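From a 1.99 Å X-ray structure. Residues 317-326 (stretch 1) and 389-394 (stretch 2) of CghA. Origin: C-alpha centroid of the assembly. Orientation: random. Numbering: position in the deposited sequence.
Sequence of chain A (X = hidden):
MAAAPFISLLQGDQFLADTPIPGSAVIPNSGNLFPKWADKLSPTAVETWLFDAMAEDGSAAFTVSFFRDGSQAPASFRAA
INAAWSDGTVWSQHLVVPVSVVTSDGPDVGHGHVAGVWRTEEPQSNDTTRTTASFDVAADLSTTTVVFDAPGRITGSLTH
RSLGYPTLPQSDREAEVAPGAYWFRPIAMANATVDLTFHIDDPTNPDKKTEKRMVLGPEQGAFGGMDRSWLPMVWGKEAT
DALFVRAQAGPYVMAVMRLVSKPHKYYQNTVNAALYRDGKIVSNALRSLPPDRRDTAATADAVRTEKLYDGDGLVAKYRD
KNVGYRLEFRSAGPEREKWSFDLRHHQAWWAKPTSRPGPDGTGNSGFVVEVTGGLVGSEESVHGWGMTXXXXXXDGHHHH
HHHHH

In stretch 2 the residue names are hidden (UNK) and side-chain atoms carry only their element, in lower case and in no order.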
ATOM      1  N   LYS A 317      17.767   2.769  -8.608  1.00 21.82           N
ATOM      2  CA  LYS A 317      18.756   3.834  -8.734  1.00 29.68           C
ATOM      3  C   LYS A 317      19.474   4.138  -7.435  1.00 27.79           C
ATOM      4  O   LYS A 317      20.443   4.897  -7.458  1.00 28.46           O
ATOM      5  CB  LYS A 317      18.107   5.155  -9.185  1.00 26.86           C
ATOM      6  CG  LYS A 317      17.365   5.129 -10.517  1.00 37.06           C
ATOM      7  CD  LYS A 317      18.269   4.753 -11.655  1.00 37.25           C
ATOM      8  CE  LYS A 317      17.663   5.180 -12.986  1.00 41.17           C
ATOM      9  NZ  LYS A 317      18.529   4.737 -14.113  1.00 35.06           N
ATOM     10  N   TYR A 318      18.987   3.638  -6.303  1.00 23.43           N
ATOM     11  CA  TYR A 318      19.475   4.147  -5.029  1.00 25.43           C
ATOM     12  C   TYR A 318      20.309   3.098  -4.316  1.00 23.22           C
ATOM     13  O   TYR A 318      21.284   2.622  -4.895  1.00 24.59           O
ATOM     14  CB  TYR A 318      18.298   4.646  -4.198  1.00 26.25           C
ATOM     15  CG  TYR A 318      17.604   5.811  -4.866  1.00 26.46           C
ATOM     16  CD1 TYR A 318      18.189   7.078  -4.855  1.00 28.76           C
ATOM     17  CD2 TYR A 318      16.375   5.653  -5.502  1.00 30.53           C
ATOM     18  CE1 TYR A 318      17.573   8.162  -5.463  1.00 31.38           C
ATOM     19  CE2 TYR A 318      15.745   6.736  -6.119  1.00 33.69           C
ATOM     20  CZ  TYR A 318      16.358   7.986  -6.097  1.00 34.86           C
ATOM     21  OH  TYR A 318      15.748   9.062  -6.703  1.00 36.50           O
ATOM     22  N   ARG A 319      19.971   2.729  -3.081  1.00 22.82           N
ATOM     23  CA  ARG A 319      20.868   1.846  -2.337  1.00 24.18           C
ATOM     24  C   ARG A 319      21.023   0.498  -3.034  1.00 22.55           C
ATOM     25  O   ARG A 319      22.144   0.031  -3.277  1.00 23.22           O
ATOM     26  CB  ARG A 319      20.376   1.644  -0.904  1.00 21.59           C
ATOM     27  CG  ARG A 319      21.365   0.820  -0.082  1.00 19.91           C
ATOM     28  CD  ARG A 319      20.783   0.375   1.243  1.00 23.05           C
ATOM     29  NE  ARG A 319      19.690  -0.579   1.042  1.00 22.86           N
ATOM     30  CZ  ARG A 319      18.669  -0.723   1.876  1.00 25.06           C
ATOM     31  NH1 ARG A 319      18.587   0.041   2.959  1.00 25.28           N
ATOM     32  NH2 ARG A 319      17.717  -1.615   1.613  1.00 22.79           N
ATOM     33  N   ASP A 320      19.911  -0.142  -3.356  1.00 19.79           N
ATOM     34  CA  ASP A 320      19.914  -1.474  -3.944  1.00 21.25           C
ATOM     35  C   ASP A 320      19.689  -1.348  -5.436  1.00 22.21           C
ATOM     36  O   ASP A 320      18.678  -0.795  -5.873  1.00 23.35           O
ATOM     37  CB  ASP A 320      18.830  -2.355  -3.322  1.00 21.86           C
ATOM     38  CG  ASP A 320      18.936  -2.393  -1.820  1.00 23.41           C
ATOM     39  OD1 ASP A 320      20.091  -2.415  -1.328  1.00 22.24           O
ATOM     40  OD2 ASP A 320      17.887  -2.414  -1.145  1.00 22.49           O
ATOM     41  N   LYS A 321      20.606  -1.906  -6.205  1.00 21.42           N
ATOM     42  CA  LYS A 321      20.531  -1.874  -7.660  1.00 20.98           C
ATOM     43  C   LYS A 321      19.764  -3.088  -8.171  1.00 23.25           C
ATOM     44  O   LYS A 321      20.249  -3.858  -9.006  1.00 21.63           O
ATOM     45  CB  LYS A 321      21.951  -1.831  -8.224  1.00 24.18           C
ATOM     46  CG  LYS A 321      22.804  -0.641  -7.730  1.00 25.18           C
ATOM     47  CD  LYS A 321      22.026   0.667  -7.725  1.00 27.40           C
ATOM     48  CE  LYS A 321      22.931   1.891  -7.469  1.00 28.36           C
ATOM     49  NZ  LYS A 321      23.617   1.729  -6.176  1.00 29.06           N
ATOM     50  N   ASN A 322      18.559  -3.307  -7.632  1.00 18.45           N
ATOM     51  CA  ASN A 322      17.829  -4.526  -7.946  1.00 21.21           C
ATOM     52  C   ASN A 322      16.986  -4.363  -9.212  1.00 21.79           C
ATOM     53  O   ASN A 322      16.523  -3.271  -9.552  1.00 20.70           O
ATOM     54  CB  ASN A 322      16.938  -4.956  -6.769  1.00 19.32           C
ATOM     55  CG  ASN A 322      15.888  -3.925  -6.418  1.00 21.41           C
ATOM     56  OD1 ASN A 322      16.199  -2.743  -6.242  1.00 19.52           O
ATOM     57  ND2 ASN A 322      14.630  -4.374  -6.284  1.00 19.13           N
ATOM     58  N   VAL A 323      16.803  -5.478  -9.927  1.00 18.54           N
ATOM     59  CA  VAL A 323      15.970  -5.466 -11.120  1.00 19.70           C
ATOM     60  C   VAL A 323      14.552  -5.897 -10.795  1.00 20.00           C
ATOM     61  O   VAL A 323      13.696  -5.918 -11.683  1.00 19.65           O
ATOM     62  CB  VAL A 323      16.596  -6.365 -12.206  1.00 20.53           C
ATOM     63  CG1 VAL A 323      18.034  -5.817 -12.597  1.00 22.40           C
ATOM     64  CG2 VAL A 323      16.679  -7.793 -11.737  1.00 21.85           C
ATOM     65  N   GLY A 324      14.275  -6.225  -9.542  1.00 19.09           N
ATOM     66  CA  GLY A 324      12.951  -6.679  -9.161  1.00 19.51           C
ATOM     67  C   GLY A 324      13.030  -7.412  -7.838  1.00 19.97           C
ATOM     68  O   GLY A 324      14.024  -7.322  -7.122  1.00 18.28           O
ATOM     69  N   TYR A 325      11.968  -8.138  -7.546  1.00 17.28           N
ATOM     70  CA  TYR A 325      11.867  -8.893  -6.313  1.00 17.89           C
ATOM     71  C   TYR A 325      11.333 -10.272  -6.637  1.00 19.39           C
ATOM     72  O   TYR A 325      10.468 -10.425  -7.508  1.00 20.51           O
ATOM     73  CB  TYR A 325      10.919  -8.218  -5.314  1.00 17.15           C
ATOM     74  CG  TYR A 325      11.588  -7.334  -4.286  1.00 20.08           C
ATOM     75  CD1 TYR A 325      12.080  -7.872  -3.100  1.00 18.89           C
ATOM     76  CD2 TYR A 325      11.683  -5.956  -4.479  1.00 18.92           C
ATOM     77  CE1 TYR A 325      12.689  -7.058  -2.143  1.00 19.09           C
ATOM     78  CE2 TYR A 325      12.269  -5.137  -3.537  1.00 18.69           C
ATOM     79  CZ  TYR A 325      12.764  -5.696  -2.362  1.00 20.10           C
ATOM     80  OH  TYR A 325      13.354  -4.885  -1.416  1.00 22.51           O
ATOM     81  N   ARG A 326      11.829 -11.268  -5.923  1.00 18.89           N
ATOM     82  CA  ARG A 326      11.211 -12.581  -5.902  1.00 20.56           C
ATOM     83  C   ARG A 326      10.330 -12.664  -4.669  1.00 22.35           C
ATOM     84  O   ARG A 326      10.746 -12.243  -3.586  1.00 19.74           O
ATOM     85  CB  ARG A 326      12.264 -13.689  -5.889  1.00 21.42           C
ATOM     86  CG  ARG A 326      11.679 -15.096  -5.741  1.00 23.26           C
ATOM     87  CD  ARG A 326      12.738 -16.123  -6.153  1.00 27.00           C
ATOM     88  NE  ARG A 326      13.069 -15.924  -7.561  1.00 27.25           N
ATOM     89  CZ  ARG A 326      14.234 -16.222  -8.127  1.00 32.69           C
ATOM     90  NH1 ARG A 326      15.209 -16.771  -7.413  1.00 32.50           N
ATOM     91  NH2 ARG A 326      14.418 -15.972  -9.419  1.00 27.32           N
ATOM     92  N   UNK A 389       6.388  -0.816  -4.434  1.00 17.39           N
ATOM     93  CA  UNK A 389       6.932   0.375  -3.835  1.00 17.91           C
ATOM     94  C   UNK A 389       8.088  -0.106  -2.992  1.00 21.56           C
ATOM     95  O   UNK A 389       7.889  -0.923  -2.089  1.00 20.05           O
ATOM     96  N   UNK A 390       9.297   0.365  -3.292  1.00 19.30           N
ATOM     97  CA  UNK A 390      10.524  -0.200  -2.734  1.00 20.79           C
ATOM     98  C   UNK A 390      11.239   0.931  -2.020  1.00 20.44           C
ATOM     99  O   UNK A 390      11.806   1.813  -2.671  1.00 20.31           O
ATOM    100  o   UNK A 390      12.593  -2.280  -5.850  1.00 23.81           O
ATOM    101  c   UNK A 390      11.383  -0.821  -3.838  1.00 21.35           C
ATOM    102  o   UNK A 390      10.720  -3.127  -6.627  1.00 23.46           O
ATOM    103  c   UNK A 390      11.348  -2.429  -5.812  1.00 24.73           C
ATOM    104  c   UNK A 390      10.545  -1.757  -4.722  1.00 18.45           C
ATOM    105  N   UNK A 391      11.186   0.923  -0.689  1.00 21.25           N
ATOM    106  CA  UNK A 391      11.684   2.034   0.113  1.00 21.61           C
ATOM    107  C   UNK A 391      12.914   1.578   0.879  1.00 21.37           C
ATOM    108  O   UNK A 391      12.921   0.508   1.495  1.00 22.78           O
ATOM    109  c   UNK A 391      10.621   2.583   1.075  1.00 23.04           C
ATOM    110  c   UNK A 391       9.291   2.831   0.325  1.00 24.15           C
ATOM    111  c   UNK A 391      11.149   3.863   1.728  1.00 26.74           C
ATOM    112  N   UNK A 392      13.936   2.414   0.852  1.00 25.16           N
ATOM    113  CA  UNK A 392      15.224   2.186   1.467  1.00 24.18           C
ATOM    114  C   UNK A 392      15.412   3.285   2.503  1.00 27.84           C
ATOM    115  O   UNK A 392      15.079   4.448   2.240  1.00 25.96           O
ATOM    116  c   UNK A 392      16.247   2.303   0.381  1.00 26.14           C
ATOM    117  o   UNK A 392      17.524   2.696  -1.788  1.00 24.11           O
ATOM    118  c   UNK A 392      16.160   1.197  -0.646  1.00 23.99           C
ATOM    119  o   UNK A 392      17.325   0.649  -2.626  1.00 24.38           O
ATOM    120  c   UNK A 392      17.055   1.524  -1.782  1.00 22.20           C
ATOM    121  N   UNK A 393      15.918   2.935   3.680  1.00 23.66           N
ATOM    122  CA  UNK A 393      16.195   3.954   4.678  1.00 24.51           C
ATOM    123  C   UNK A 393      17.563   3.693   5.287  1.00 27.17           C
ATOM    124  O   UNK A 393      18.077   2.574   5.281  1.00 22.43           O
ATOM    125  c   UNK A 393      15.126   3.995   5.780  1.00 23.37           C
ATOM    126  c   UNK A 393      13.680   5.778   4.784  1.00 33.90           C
ATOM    127  c   UNK A 393      13.711   4.364   5.323  1.00 29.79           C
ATOM    128  c   UNK A 393      12.783   4.227   6.485  1.00 30.52           C
ATOM    129  N   UNK A 394      18.126   4.745   5.857  1.00 27.33           N
ATOM    130  CA  UNK A 394      19.484   4.663   6.361  1.00 28.88           C
ATOM    131  C   UNK A 394      19.599   3.621   7.466  1.00 26.19           C
ATOM    132  O   UNK A 394      18.650   3.364   8.207  1.00 27.33           O
ATOM    133  o   UNK A 394      21.240   5.928   7.399  1.00 40.66           O
ATOM    134  c   UNK A 394      19.927   6.030   6.873  1.00 30.29           C
TER
HETATM  135  O   HOH W   1      17.446   1.554  -5.144  1.00 23.30           O
HETATM  136  O   HOH W   2      20.424   1.659   4.372  1.00 30.31           O
HETATM  137  O   HOH W   3      14.695  -0.822  -5.024  1.00 24.37           O

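Position 389 carries no side-chain atoms at all; the record stops at N, CA, C and O, and nothing of stretch 1 comes within contact range. A backbone without a CB is glycine, so this is Gly389, a strand residue that brings the chain up to the contact without entering it.

Position 390 has three carbons and two oxygens, with both oxygens on the third carbon: an unbranched chain ending in a carboxylate. Its CA-to-CB bond points toward stretch 1. One oxygen accepts a hydrogen bond of 3.0 Å from ND2 of Asn322, nearly straight at 168°, and the carboxylate carbon lies 3.7 Å from CE2 of Tyr325, at the edge of that ring. Two carbons before the carboxyl carbon make it longer than aspartate, and two oxygens with no nitrogen exclude glutamine: Glu390. Water 3 lies 2.7 Å from OE2 of Glu390 and 2.7 Å from OD1 of Asn322. ND2 of Asn322 spends its other proton on O of Gly324, at 3.1 Å, so the amide is held from within its own stretch while it reaches across.

Position 391 shows three carbons, one carrying the other two, a fork directly at CB. It points away from stretch 1, and its side chain makes no contact with stretch 1. This is Val391, facing the opposite way from its neighbour, as is usual for neighbours along a strand.

Position 392 repeats the pattern of three carbons and two terminal oxygens, again directed toward stretch 1. Here the two oxygens meet two successive backbone amides: N of Arg319 and N of Asp320 each donate to a different one, both at 2.8 Å. The acceptors must both be oxygens, which fits a carboxylate and not an amide: Glu392. Water 1 donates to its OE2 at 2.7 Å and also bridges to N of Tyr318 and O of Asp320.

Position 393 has four carbons, forked at the second, and points away from stretch 1. That is Leu393, which takes part through its backbone: water 2 joins its O, at 2.7 Å, to NH1 of Arg319, at 2.8 Å.

Position 394 has one carbon and then one oxygen, directed away and making no contact across. It is Ser394.

The rule of this contact is a strand offering acids to a loop. Glu392, the residue most covered by stretch 1, grips two consecutive amide NH groups with one carboxylate, so it reads the turn of the loop's backbone more than its side chains. Its CG lies over one face of the Arg319 guanidinium, whose NE and NH2 are engaged with Asp320, in a salt bridge of 2.9 Å between NH2 and OD2. That pairing also matters because OD2 of Asp320 sits 3.4 Å from OE2 of Glu392, a like-charge approach beside a nearby cation. Two residues back, Glu390 ties down Asn322.

Stretch 2, residues 389-394: GEVELS
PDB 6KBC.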